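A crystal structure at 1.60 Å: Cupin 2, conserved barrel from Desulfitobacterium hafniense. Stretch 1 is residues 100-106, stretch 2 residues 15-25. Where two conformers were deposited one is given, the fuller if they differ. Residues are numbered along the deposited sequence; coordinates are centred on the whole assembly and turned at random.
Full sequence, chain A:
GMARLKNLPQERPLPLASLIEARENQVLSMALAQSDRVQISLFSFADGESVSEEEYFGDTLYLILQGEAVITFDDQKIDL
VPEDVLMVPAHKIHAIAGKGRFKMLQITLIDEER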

ATOM      1  N   GLY A 100      -3.970   6.874 -20.605  1.00 21.42           N
ATOM      2  CA  GLY A 100      -4.469   5.546 -20.923  1.00 21.12           C
ATOM      3  C   GLY A 100      -5.039   4.877 -19.684  1.00 18.35           C
ATOM      4  O   GLY A 100      -5.421   5.538 -18.709  1.00 17.33           O
ATOM      5  N   ARG A 101      -5.121   3.555 -19.743  1.00 18.02           N
ATOM      6  CA  ARG A 101      -5.623   2.758 -18.638  1.00 16.15           C
ATOM      7  C   ARG A 101      -4.611   2.713 -17.483  1.00 15.88           C
ATOM      8  O   ARG A 101      -3.406   2.725 -17.699  1.00 17.80           O
ATOM      9  CB  ARG A 101      -5.905   1.327 -19.093  1.00 17.20           C
ATOM     10  CG  ARG A 101      -7.057   1.200 -20.073  1.00 18.85           C
ATOM     11  CD  ARG A 101      -6.744   0.193 -21.173  1.00 34.41           C
ATOM     12  NE  ARG A 101      -7.200  -1.152 -20.834  1.00 38.39           N
ATOM     13  CZ  ARG A 101      -8.215  -1.788 -21.428  1.00 40.39           C
ATOM     14  NH1 ARG A 101      -8.921  -1.232 -22.421  1.00 42.72           N
ATOM     15  NH2 ARG A 101      -8.522  -3.017 -21.027  1.00 40.36           N
ATOM     16  N   PHE A 102      -5.100   2.716 -16.258  1.00 15.02           N
ATOM     17  CA  PHE A 102      -4.227   2.497 -15.103  1.00 15.24           C
ATOM     18  C   PHE A 102      -5.000   1.920 -13.917  1.00 14.67           C
ATOM     19  O   PHE A 102      -6.229   1.930 -13.878  1.00 12.64           O
ATOM     20  CB  PHE A 102      -3.432   3.778 -14.704  1.00 15.92           C
ATOM     21  CG  PHE A 102      -4.217   4.760 -13.915  1.00 13.37           C
ATOM     22  CD1 PHE A 102      -5.280   5.435 -14.489  1.00 17.13           C
ATOM     23  CD2 PHE A 102      -3.908   4.993 -12.578  1.00 20.38           C
ATOM     24  CE1 PHE A 102      -6.028   6.330 -13.762  1.00 17.06           C
ATOM     25  CE2 PHE A 102      -4.654   5.882 -11.854  1.00 17.99           C
ATOM     26  CZ  PHE A 102      -5.714   6.545 -12.429  1.00 19.19           C
ATOM     27  N   LYS A 103      -4.229   1.401 -12.966  1.00 12.77           N
ATOM     28  CA  LYS A 103      -4.728   0.872 -11.750  1.00 12.74           C
ATOM     29  C   LYS A 103      -3.958   1.512 -10.607  1.00 12.74           C
ATOM     30  O   LYS A 103      -2.737   1.707 -10.701  1.00 13.59           O
ATOM     31  CB  LYS A 103      -4.500  -0.626 -11.691  1.00 14.20           C
ATOM     32  CG  LYS A 103      -5.198  -1.434 -12.761  1.00 12.90           C
ATOM     33  CD  LYS A 103      -4.787  -2.901 -12.655  1.00 14.53           C
ATOM     34  CE  LYS A 103      -5.343  -3.736 -13.813  1.00 18.47           C
ATOM     35  NZ  LYS A 103      -4.902  -5.161 -13.722  1.00 15.07           N
HETATM   36  N   MSE A 104      -4.651   1.873  -9.537  0.70 13.62           N
HETATM   37  CA  MSE A 104      -3.980   2.423  -8.361  0.70 14.63           C
HETATM   38  C   MSE A 104      -4.576   1.959  -7.045  0.70 14.10           C
HETATM   39  O   MSE A 104      -5.743   1.582  -6.962  0.70 12.29           O
HETATM   40  CB  MSE A 104      -4.018   3.950  -8.401  0.70 15.54           C
HETATM   41  CG  MSE A 104      -5.385   4.501  -8.197  0.70 14.94           C
HETATM   42 SE   MSE A 104      -5.426   6.412  -8.045  0.53 21.53          SE
HETATM   43  CE  MSE A 104      -7.326   6.554  -8.279  0.70 22.65           C
ATOM     44  N   LEU A 105      -3.752   2.040  -6.001  1.00 11.67           N
ATOM     45  CA  LEU A 105      -4.175   1.917  -4.611  1.00 11.32           C
ATOM     46  C   LEU A 105      -4.236   3.308  -4.012  1.00 11.45           C
ATOM     47  O   LEU A 105      -3.325   4.097  -4.199  1.00 12.59           O
ATOM     48  CB  LEU A 105      -3.157   1.075  -3.834  1.00 11.86           C
ATOM     49  CG  LEU A 105      -3.317   0.952  -2.315  1.00 14.68           C
ATOM     50  CD1 LEU A 105      -4.490   0.091  -1.957  1.00 15.32           C
ATOM     51  CD2 LEU A 105      -2.022   0.410  -1.733  1.00 16.20           C
ATOM     52  N   GLN A 106      -5.307   3.585  -3.272  0.50 10.13           N
ATOM     53  CA  GLN A 106      -5.448   4.840  -2.548  0.50 11.28           C
ATOM     54  C   GLN A 106      -5.606   4.515  -1.067  0.50 11.89           C
ATOM     55  O   GLN A 106      -6.366   3.614  -0.699  0.50 11.04           O
ATOM     56  CB  GLN A 106      -6.689   5.584  -3.032  0.50  9.00           C
ATOM     57  CG  GLN A 106      -7.045   6.825  -2.223  0.50 10.65           C
ATOM     58  CD  GLN A 106      -8.162   7.660  -2.865  0.50 13.19           C
ATOM     59  OE1 GLN A 106      -8.487   7.489  -4.034  0.50  9.65           O
ATOM     60  NE2 GLN A 106      -8.741   8.562  -2.083  0.50 12.67           N
TER
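Stretch 2 15-25: PLASLIEAREN

The most unusual feature of this contact is a buried lysine whose charged end is held by main-chain carbonyls. Lys 103 points its CA-to-CB bond toward stretch 2 and runs out almost fully extended (m, then t, t, t), carrying NZ to 2.9 Å from Ala 17 O in a hydrogen bond and to 2.9 Å from Ile 20 O in a weak one. The long methylene chain suits this place as well as the ammonium does: Lys 103 CD lies 3.9 Å from Ile 20 CG2, and Lys 103 CE lies 3.8 Å from Ala 22 CB, so apolar groups pack along the shaft while the carbonyls receive the tip.

The carbonyls are presented by a chain that is not a strand. Residues 16-19 form a short 3-10 segment, in which Ser 18 N bonds Pro 15 O and Leu 19 N bonds Leu 16 O, both at 3.0 Å; Ser 18 OG also reaches Pro 15 O, at 2.7 Å. From Ile 20 the backbone opens into extended angles that last through Arg 23. The order is reversed, Leu 16 nearest Leu 105 (CA to CA 8.6 Å) and Ala 22 nearest Arg 101 (CA to CA 6.3 Å); residues 20-23 run roughly antiparallel to stretch 1, whereas the 3-10 segment crosses it.

At the wider end, Leu 105 CD2 meets Leu 16 CD2 at 4.3 Å, two branched apolar side chains spanning the gap. At the closer end the small methyl of Ala 22 fits, its CB 4.2 Å from Arg 101 CB. Beyond it, Arg 101 NH1 forms a salt bridge with Glu 24 OE1 at 3.4 Å, a weak hydrogen bond between long charged side chains, that of Arg 101 exposed and that of Glu 24 partly so. Phe 102 and Met 104 point away, as alternation along a strand requires, leaving Lys 103 to face stretch 2.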

ATOM      1  N   PRO A  15      -0.533 -10.651  -6.820  1.00 14.62           N
ATOM      2  CA  PRO A  15      -0.160  -9.283  -7.065  1.00 17.04           C
ATOM      3  C   PRO A  15      -1.383  -8.409  -6.929  1.00 17.23           C
ATOM      4  O   PRO A  15      -2.491  -8.754  -7.376  1.00 13.84           O
ATOM      5  CB  PRO A  15       0.299  -9.300  -8.530  1.00 19.25           C
ATOM      6  CG  PRO A  15       0.309 -10.660  -8.952  1.00 20.94           C
ATOM      7  CD  PRO A  15      -0.461 -11.478  -8.025  1.00 16.91           C
ATOM      8  N   LEU A  16      -1.186  -7.242  -6.354  1.00 17.85           N
ATOM      9  CA  LEU A  16      -2.243  -6.363  -6.064  1.00 18.06           C
ATOM     10  C   LEU A  16      -2.976  -5.900  -7.348  1.00 14.45           C
ATOM     11  O   LEU A  16      -4.211  -5.874  -7.428  1.00 17.77           O
ATOM     12  CB  LEU A  16      -1.627  -5.203  -5.272  1.00 22.47           C
ATOM     13  CG  LEU A  16      -2.521  -4.329  -4.467  1.00 18.01           C
ATOM     14  CD1 LEU A  16      -3.430  -5.057  -3.493  1.00 17.10           C
ATOM     15  CD2 LEU A  16      -1.531  -3.336  -3.739  1.00 15.38           C
ATOM     16  N   ALA A  17      -2.198  -5.684  -8.415  1.00 16.65           N
ATOM     17  CA  ALA A  17      -2.761  -5.299  -9.711  1.00 15.07           C
ATOM     18  C   ALA A  17      -3.715  -6.357 -10.261  1.00 17.53           C
ATOM     19  O   ALA A  17      -4.634  -6.060 -11.018  1.00 22.85           O
ATOM     20  CB  ALA A  17      -1.649  -5.066 -10.717  1.00 15.23           C
ATOM     21  N   SER A  18      -3.491  -7.616  -9.911  1.00 17.14           N
ATOM     22  CA  SER A  18      -4.319  -8.701 -10.429  1.00 16.51           C
ATOM     23  C   SER A  18      -5.724  -8.743  -9.785  1.00 16.73           C
ATOM     24  O   SER A  18      -6.573  -9.492 -10.255  1.00 20.14           O
ATOM     25  CB  SER A  18      -3.583 -10.056 -10.313  1.00 16.30           C
ATOM     26  OG  SER A  18      -3.654 -10.532  -9.005  1.00 21.74           O
ATOM     27  N   LEU A  19      -5.971  -7.974  -8.726  1.00 15.37           N
ATOM     28  CA  LEU A  19      -7.229  -8.026  -8.002  1.00 14.44           C
ATOM     29  C   LEU A  19      -8.313  -7.129  -8.652  1.00 15.51           C
ATOM     30  O   LEU A  19      -9.463  -7.225  -8.285  1.00 19.60           O
ATOM     31  CB  LEU A  19      -7.061  -7.646  -6.546  1.00 15.72           C
ATOM     32  CG  LEU A  19      -6.126  -8.538  -5.705  1.00 15.01           C
ATOM     33  CD1 LEU A  19      -6.082  -7.939  -4.316  1.00 13.89           C
ATOM     34  CD2 LEU A  19      -6.569  -9.979  -5.676  1.00 22.75           C
ATOM     35  N   ILE A  20      -7.928  -6.307  -9.623  1.00 18.21           N
ATOM     36  CA  ILE A  20      -8.871  -5.419 -10.323  1.00 17.65           C
ATOM     37  C   ILE A  20      -8.543  -5.387 -11.823  1.00 16.40           C
ATOM     38  O   ILE A  20      -7.377  -5.318 -12.211  1.00 18.72           O
ATOM     39  CB  ILE A  20      -8.905  -3.997  -9.683  1.00 17.07           C
ATOM     40  CG1 ILE A  20     -10.151  -3.208 -10.092  1.00 20.30           C
ATOM     41  CG2 ILE A  20      -7.654  -3.164  -9.989  1.00 16.76           C
ATOM     42  CD1 ILE A  20     -10.374  -1.995  -9.203  1.00 19.72           C
ATOM     43  N   GLU A  21      -9.560  -5.439 -12.669  1.00 15.51           N
ATOM     44  CA  GLU A  21      -9.343  -5.235 -14.103  1.00 18.66           C
ATOM     45  C   GLU A  21      -9.211  -3.756 -14.445  1.00 19.58           C
ATOM     46  O   GLU A  21      -9.495  -2.907 -13.615  1.00 19.92           O
ATOM     47  CB  GLU A  21     -10.480  -5.858 -14.907  1.00 20.55           C
ATOM     48  CG  GLU A  21     -10.527  -7.364 -14.694  1.00 23.73           C
ATOM     49  CD  GLU A  21     -11.906  -7.957 -14.951  1.00 33.99           C
ATOM     50  OE1 GLU A  21     -12.846  -7.686 -14.172  1.00 38.27           O
ATOM     51  OE2 GLU A  21     -12.044  -8.695 -15.931  1.00 35.95           O
ATOM     52  N   ALA A  22      -8.737  -3.463 -15.653  1.00 19.72           N
ATOM     53  CA  ALA A  22      -8.749  -2.123 -16.147  0.50 20.10           C
ATOM     54  C   ALA A  22      -9.614  -2.147 -17.432  0.50 19.33           C
ATOM     55  O   ALA A  22      -9.720  -3.155 -18.162  0.50 18.71           O
ATOM     56  CB  ALA A  22      -7.287  -1.562 -16.304  1.00 19.63           C
ATOM     57  N   ARG A  23     -10.375  -1.086 -17.617  0.50 16.98           N
ATOM     58  CA  ARG A  23     -11.283  -1.011 -18.743  1.00 16.46           C
ATOM     59  C   ARG A  23     -11.095   0.363 -19.363  1.00 14.96           C
ATOM     60  O   ARG A  23     -10.749   1.329 -18.686  1.00 16.39           O
ATOM     61  CB  ARG A  23     -12.733  -1.203 -18.294  1.00 16.76           C
ATOM     62  CG  ARG A  23     -13.086  -2.605 -17.770  1.00 23.82           C
ATOM     63  CD  ARG A  23     -13.609  -3.483 -18.891  1.00 36.74           C
ATOM     64  NE  ARG A  23     -14.045  -4.800 -18.433  1.00 39.84           N
ATOM     65  CZ  ARG A  23     -13.234  -5.821 -18.145  1.00 47.20           C
ATOM     66  NH1 ARG A  23     -11.907  -5.718 -18.263  1.00 45.56           N
ATOM     67  NH2 ARG A  23     -13.759  -6.966 -17.729  1.00 46.10           N
ATOM     68  N   GLU A  24     -11.336   0.456 -20.662  1.00 11.97           N
ATOM     69  CA  GLU A  24     -11.207   1.715 -21.383  1.00 15.06           C
ATOM     70  C   GLU A  24     -12.302   2.706 -20.977  1.00 14.14           C
ATOM     71  O   GLU A  24     -12.067   3.903 -20.831  1.00 14.57           O
ATOM     72  CB  GLU A  24     -11.342   1.439 -22.895  1.00 15.35           C
ATOM     73  CG  GLU A  24     -10.882   2.568 -23.773  1.00 25.66           C
ATOM     74  CD  GLU A  24      -9.397   2.899 -23.614  1.00 35.47           C
ATOM     75  OE1 GLU A  24      -8.600   2.042 -23.166  1.00 30.69           O
ATOM     76  OE2 GLU A  24      -9.033   4.043 -23.937  1.00 46.69           O
ATOM     77  N   ASN A  25     -13.509   2.190 -20.832  1.00 11.87           N
ATOM     78  CA  ASN A  25     -14.678   3.067 -20.755  1.00 11.15           C
ATOM     79  C   ASN A  25     -15.448   2.950 -19.457  1.00 11.50           C
ATOM     80  O   ASN A  25     -16.503   3.560 -19.328  1.00 11.31           O
ATOM     81  CB  ASN A  25     -15.603   2.769 -21.948  1.00 11.09           C
ATOM     82  CG  ASN A  25     -14.955   3.137 -23.274  1.00 14.14           C
ATOM     83  OD1 ASN A  25     -14.269   4.135 -23.359  1.00 17.09           O
ATOM     84  ND2 ASN A  25     -15.173   2.352 -24.281  1.00 15.97           N
TER